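Local coordinates for putative tryptophan halogenase (Xanthomonas campestris pv. campestris, PDB 6Y1W), which is probably a flavin-dependent halogenase of a family with FAD-linked monooxygenase-type chemistry, captured here without its flavin cofactor, at residues Arg17-Ala22 against Gly215-Asp220; Glu60-Ser65 against Tyr161-Asp166. All blocks are in the same frame, centred on the assembly; numbering follows the deposited sequence.

Interaction 1 of 2, residues Arg17-Ala22 against Gly215-Asp220; sequences RRVVIA and GDLFLD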
loop_
_atom_site.group_PDB
_atom_site.type_symbol
_atom_site.label_atom_id
_atom_site.label_comp_id
_atom_site.label_asym_id
_atom_site.label_seq_id
_atom_site.Cartn_x
_atom_site.Cartn_y
_atom_site.Cartn_z
ATOM N N ARG A 17 32.268 -0.024 -0.661
ATOM C CA ARG A 17 32.888 0.402 0.584
ATOM C C ARG A 17 33.101 1.890 0.680
ATOM O O ARG A 17 33.324 2.385 1.787
ATOM C CB ARG A 17 34.261 -0.281 0.767
ATOM C CG ARG A 17 34.160 -1.751 1.094
ATOM C CD ARG A 17 33.480 -2.006 2.443
ATOM N NE ARG A 17 32.138 -2.563 2.264
ATOM C CZ ARG A 17 31.878 -3.854 2.058
ATOM N NH1 ARG A 17 30.623 -4.255 1.886
ATOM N NH2 ARG A 17 32.864 -4.742 2.018
ATOM N N ARG A 18 33.090 2.612 -0.442
ATOM C CA ARG A 18 33.350 4.044 -0.459
ATOM C C ARG A 18 32.178 4.711 -1.161
ATOM O O ARG A 18 31.852 4.358 -2.304
ATOM C CB ARG A 18 34.673 4.376 -1.176
ATOM C CG ARG A 18 35.921 3.697 -0.544
ATOM C CD ARG A 18 37.125 3.694 -1.504
ATOM N NE ARG A 18 36.729 3.107 -2.782
ATOM C CZ ARG A 18 37.469 3.105 -3.883
ATOM N NH1 ARG A 18 38.685 3.643 -3.866
ATOM N NH2 ARG A 18 36.986 2.562 -5.002
ATOM N N VAL A 19 31.538 5.653 -0.475
ATOM C CA VAL A 19 30.417 6.407 -1.035
ATOM C C VAL A 19 30.833 7.861 -1.146
ATOM O O VAL A 19 31.308 8.456 -0.173
ATOM C CB VAL A 19 29.148 6.281 -0.181
ATOM C CG1 VAL A 19 27.985 7.101 -0.798
ATOM C CG2 VAL A 19 28.739 4.814 -0.030
ATOM N N VAL A 20 30.644 8.435 -2.330
ATOM C CA VAL A 20 31.016 9.822 -2.575
ATOM C C VAL A 20 29.728 10.594 -2.886
ATOM O O VAL A 20 28.978 10.205 -3.788
ATOM C CB VAL A 20 32.025 9.941 -3.724
ATOM C CG1 VAL A 20 32.276 11.399 -4.024
ATOM C CG2 VAL A 20 33.323 9.224 -3.342
ATOM N N ILE A 21 29.475 11.656 -2.136
ATOM C CA ILE A 21 28.281 12.500 -2.296
ATOM C C ILE A 21 28.727 13.786 -2.977
ATOM O O ILE A 21 29.563 14.528 -2.450
ATOM C CB ILE A 21 27.632 12.789 -0.933
ATOM C CG1 ILE A 21 27.194 11.462 -0.313
ATOM C CG2 ILE A 21 26.397 13.719 -1.085
ATOM C CD1 ILE A 21 26.749 11.550 1.147
ATOM N N ALA A 22 28.214 14.048 -4.163
ATOM C CA ALA A 22 28.574 15.254 -4.915
ATOM C C ALA A 22 27.522 16.315 -4.655
ATOM O O ALA A 22 26.373 16.145 -5.056
ATOM C CB ALA A 22 28.685 14.952 -6.411
ATOM N N GLY A 215 35.537 6.394 -5.667
ATOM C CA GLY A 215 34.440 5.820 -4.903
ATOM C C GLY A 215 33.825 4.651 -5.631
ATOM O O GLY A 215 34.117 4.378 -6.802
ATOM N N ASP A 216 32.949 3.954 -4.911
ATOM C CA ASP A 216 32.217 2.818 -5.457
ATOM C C ASP A 216 30.789 3.180 -5.826
ATOM O O ASP A 216 30.228 2.603 -6.759
ATOM C CB ASP A 216 32.203 1.659 -4.447
ATOM C CG ASP A 216 33.607 1.253 -4.028
ATOM O OD1 ASP A 216 34.469 1.092 -4.923
ATOM O OD2 ASP A 216 33.862 1.148 -2.803
ATOM N N LEU A 217 30.187 4.072 -5.065
ATOM C CA LEU A 217 28.810 4.500 -5.277
ATOM C C LEU A 217 28.830 6.002 -5.120
ATOM O O LEU A 217 29.470 6.510 -4.202
ATOM C CB LEU A 217 27.867 3.869 -4.266
ATOM C CG LEU A 217 26.422 4.339 -4.311
ATOM C CD1 LEU A 217 25.709 3.714 -5.527
ATOM C CD2 LEU A 217 25.761 3.871 -3.010
ATOM N N PHE A 218 28.149 6.693 -6.015
ATOM C CA PHE A 218 28.165 8.141 -6.068
ATOM C C PHE A 218 26.735 8.626 -5.929
ATOM O O PHE A 218 25.859 8.157 -6.652
ATOM C CB PHE A 218 28.751 8.647 -7.389
ATOM C CG PHE A 218 30.249 8.378 -7.500
ATOM C CD1 PHE A 218 30.707 7.126 -7.854
ATOM C CD2 PHE A 218 31.169 9.374 -7.155
ATOM C CE1 PHE A 218 32.062 6.877 -7.912
ATOM C CE2 PHE A 218 32.523 9.137 -7.227
ATOM C CZ PHE A 218 32.972 7.898 -7.615
ATOM N N LEU A 219 26.513 9.590 -5.053
ATOM C CA LEU A 219 25.191 10.210 -4.965
ATOM C C LEU A 219 25.255 11.582 -5.619
ATOM O O LEU A 219 26.059 12.435 -5.210
ATOM C CB LEU A 219 24.743 10.352 -3.512
ATOM C CG LEU A 219 24.822 9.067 -2.663
ATOM C CD1 LEU A 219 24.219 9.327 -1.259
ATOM C CD2 LEU A 219 24.179 7.882 -3.379
ATOM N N ASP A 220 24.388 11.824 -6.613
ATOM C CA ASP A 220 24.385 13.121 -7.303
ATOM C C ASP A 220 23.411 14.056 -6.599
ATOM O O ASP A 220 22.190 13.913 -6.717
ATOM C CB ASP A 220 23.999 12.969 -8.773
ATOM C CG ASP A 220 24.255 14.235 -9.549
ATOM O OD1 ASP A 220 24.423 15.309 -8.900
ATOM O OD2 ASP A 220 24.241 14.191 -10.787
#
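R18 and D216 meet at the start of two parallel strands, their side chains crossing at about a right angle. R18 NH2 forms a salt bridge to D216 OD1 at 2.9 Å; the bond is nearly straight (169°) and lies in the guanidinium plane, yet reaches OD1 from above the carboxylate plane, the two planes being 42° apart. G215 CA sits over one guanidinium face. The other oxygen, D216 OD2, accepts the backbone N of R17 and that of R18, both at 2.9 Å, from opposite faces of its plane, so the carboxylate is gripped by backbone and side chain together. R18 O in turn takes D216 N and L217 N.

Beyond this junction regular parallel pairing runs from V20 N to L217 O (2.9 Å), L219 N to V20 O and A22 N to L219 O. On one face of the sheet V20 lies alongside F218, pointing the same way, its CB 3.6 Å from ring atom CD2; V20 CG2, anti to its carbonyl carbon, reaches back to G215 CA. On the other face I21 CG1 runs beside L219 CD1 (3.8 Å).

Strand 44-49 pairs with the far edge of 18-22 in this Rossmann-type sheet. Helix 25-39 packs on V19, I21 and L219, whereas strand 202-207 touches V20 and F218.

Interaction 2 of 2, residues Glu60-Ser65 against Tyr161-Asp166; sequences EATIPS and YAYHLD. With BUD ((2S,3S)-butane-2,3-diol), chain H.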
loop_
_atom_site.group_PDB
_atom_site.type_symbol
_atom_site.label_atom_id
_atom_site.label_comp_id
_atom_site.label_asym_id
_atom_site.label_seq_id
_atom_site.Cartn_x
_atom_site.Cartn_y
_atom_site.Cartn_z
ATOM N N GLU A 60 11.402 27.021 4.126
ATOM C CA GLU A 60 10.800 25.922 3.394
ATOM C C GLU A 60 9.783 25.203 4.262
ATOM O O GLU A 60 10.025 24.999 5.455
ATOM C CB GLU A 60 11.927 24.961 2.941
ATOM C CG GLU A 60 11.472 23.839 2.087
ATOM C CD GLU A 60 12.609 23.206 1.258
ATOM O OE1 GLU A 60 13.764 23.698 1.215
ATOM O OE2 GLU A 60 12.302 22.200 0.598
ATOM N N ALA A 61 8.654 24.788 3.674
ATOM C CA ALA A 61 7.688 23.954 4.384
ATOM C C ALA A 61 7.926 22.455 4.093
ATOM O O ALA A 61 8.566 22.078 3.111
ATOM C CB ALA A 61 6.260 24.358 3.990
ATOM N N THR A 62 7.453 21.614 5.009
ATOM C CA THR A 62 7.724 20.176 4.974
ATOM C C THR A 62 6.414 19.429 5.232
ATOM O O THR A 62 5.332 20.029 5.405
ATOM C CB THR A 62 8.778 19.748 6.030
ATOM O OG1 THR A 62 8.356 20.166 7.333
ATOM C CG2 THR A 62 10.155 20.383 5.773
ATOM N N ILE A 63 6.492 18.108 5.205
ATOM C CA ILE A 63 5.324 17.262 5.471
ATOM C C ILE A 63 5.672 16.192 6.502
ATOM O O ILE A 63 6.855 16.052 6.879
ATOM C CB ILE A 63 4.764 16.684 4.155
ATOM C CG1 ILE A 63 5.832 15.988 3.339
ATOM C CG2 ILE A 63 4.136 17.824 3.295
ATOM C CD1 ILE A 63 5.215 15.333 2.063
ATOM N N PRO A 64 4.688 15.445 7.011
ATOM C CA PRO A 64 4.943 14.658 8.235
ATOM C C PRO A 64 5.965 13.554 8.082
ATOM O O PRO A 64 6.450 13.050 9.104
ATOM C CB PRO A 64 3.560 14.094 8.580
ATOM C CG PRO A 64 2.604 15.199 8.094
ATOM C CD PRO A 64 3.229 15.636 6.798
ATOM N N SER A 65 6.275 13.117 6.863
ATOM C CA SER A 65 7.335 12.120 6.729
ATOM C C SER A 65 8.651 12.584 7.352
ATOM O O SER A 65 9.469 11.737 7.739
ATOM C CB SER A 65 7.510 11.767 5.251
ATOM O OG SER A 65 7.854 12.935 4.505
ATOM N N TYR A 161 1.314 16.651 11.996
ATOM C CA TYR A 161 1.961 17.947 11.790
ATOM C C TYR A 161 3.301 17.749 11.094
ATOM O O TYR A 161 3.828 16.630 10.990
ATOM C CB TYR A 161 2.193 18.697 13.123
ATOM C CG TYR A 161 3.221 18.001 14.003
ATOM C CD1 TYR A 161 2.831 17.008 14.923
ATOM C CD2 TYR A 161 4.569 18.327 13.920
ATOM C CE1 TYR A 161 3.773 16.332 15.666
ATOM C CE2 TYR A 161 5.524 17.649 14.697
ATOM C CZ TYR A 161 5.096 16.675 15.580
ATOM O OH TYR A 161 6.011 15.985 16.354
ATOM N N ALA A 162 3.857 18.876 10.620
ATOM C CA ALA A 162 5.230 18.921 10.126
ATOM C C ALA A 162 5.805 20.292 10.495
ATOM O O ALA A 162 5.375 20.876 11.502
ATOM C CB ALA A 162 5.292 18.663 8.620
ATOM N N TYR A 163 6.736 20.834 9.691
ATOM C CA TYR A 163 7.502 22.013 10.102
ATOM C C TYR A 163 7.614 23.037 8.985
ATOM O O TYR A 163 7.621 22.707 7.798
ATOM C CB TYR A 163 8.943 21.639 10.484
ATOM C CG TYR A 163 9.043 20.393 11.352
ATOM C CD1 TYR A 163 8.722 20.457 12.689
ATOM C CD2 TYR A 163 9.466 19.196 10.798
ATOM C CE1 TYR A 163 8.817 19.315 13.502
ATOM C CE2 TYR A 163 9.563 18.030 11.587
ATOM C CZ TYR A 163 9.267 18.119 12.937
ATOM O OH TYR A 163 9.386 16.947 13.661
ATOM N N HIS A 164 7.789 24.289 9.392
ATOM C CA HIS A 164 8.381 25.309 8.549
ATOM C C HIS A 164 9.802 25.492 9.053
ATOM O O HIS A 164 9.991 25.649 10.259
ATOM C CB HIS A 164 7.601 26.628 8.692
ATOM C CG HIS A 164 6.130 26.501 8.387
ATOM N ND1 HIS A 164 5.156 26.602 9.369
ATOM C CD2 HIS A 164 5.468 26.233 7.225
ATOM C CE1 HIS A 164 3.958 26.461 8.816
ATOM N NE2 HIS A 164 4.122 26.222 7.521
ATOM N N LEU A 165 10.799 25.474 8.156
ATOM C CA LEU A 165 12.166 25.512 8.652
ATOM C C LEU A 165 13.053 26.358 7.750
ATOM O O LEU A 165 12.717 26.663 6.606
ATOM C CB LEU A 165 12.772 24.095 8.806
ATOM C CG LEU A 165 12.742 23.178 7.566
ATOM C CD1 LEU A 165 13.825 23.571 6.563
ATOM C CD2 LEU A 165 12.908 21.696 7.956
ATOM N N ASP A 166 14.194 26.764 8.305
ATOM C CA ASP A 166 15.233 27.417 7.500
ATOM C C ASP A 166 16.080 26.311 6.891
ATOM O O ASP A 166 16.726 25.549 7.615
ATOM C CB ASP A 166 16.089 28.348 8.376
ATOM C CG ASP A 166 17.133 29.114 7.549
ATOM O OD1 ASP A 166 17.983 28.462 6.909
ATOM O OD2 ASP A 166 17.121 30.375 7.509
HETATM C C1 BUD H . 1.402 15.040 3.314
HETATM O O1 BUD H . -0.513 15.910 2.212
HETATM C C2 BUD H . 0.179 14.708 2.458
HETATM O O2 BUD H . -1.837 13.299 2.429
HETATM C C3 BUD H . -0.726 13.722 3.204
HETATM C C4 BUD H . 0.104 12.494 3.598
#
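A short antiparallel pairing, in which strand 59-61 forms one edge of a three-stranded sheet with 162-166 in the middle, joins E60-A61 to H164-L165 beside the predicted active-site lysine, K89. E60 and L165 are a hydrogen-bonded pair: E60 N gives to L165 O and L165 N to E60 O, each at 2.8 Å. A61 and H164 follow as a non-hydrogen-bonded pair, with A61 CB 3.8 Å from CD2 at the edge of the imidazole.

At T62 the chain leaves the strand and a side chain takes over. T62 OG1, set between its own backbone N and carbonyl carbon (chi1 56°), donates to Y163 O at 2.7 Å, meeting the carbonyl well off its axis (C=O...O angle 115°). T62 N adds a weak bond to the same oxygen. The methyl CG2 points to L165 CD2 at 3.8 Å, the two side chains crossing at about a right angle. Farther on, A162 CB presses against the backbone of I63, 3.3 Å from its carbonyl carbon, and P64 lays CB and CG against Y161 O. From I63, CB is 3.8 Å from C1 of the bound butanediol, which P64 CD also approaches.

Both imidazole nitrogens of H164 are hydrogen-bonded, ND1 with T87 and NE2 with T264, which would fix the ring's rotation. T62 O accepts from K89 NZ, and A162 pairs with K89 through the backbone. T62 therefore binds the centre strand through its hydroxyl and the lysine through its carbonyl, consistent with a second-shell part in positioning K89.

In the fold
From the N terminus the chain enters strand 18-22, continues through helix 25-39 and strand 44-49, and reaches 60-65. After 95 intervening residues, 161-166 returns to pair with it, closing interaction 2. Helix 167-180 and the strands of 184-214 follow before 215-220 comes back beside 17-22 and closes interaction 1. Interaction 2 is thus nested inside the larger loop. The centres lie 28 Å apart and the nearest atoms about 15 Å, without touching. Interaction 1 joins neighbouring strands of the eight-stranded sheet, of which 18-22 leads directly into the predicted FAD-binding glycines, whereas interaction 2 joins an outer strand to the middle strand of the small antiparallel sheet beside the predicted catalytic lysine.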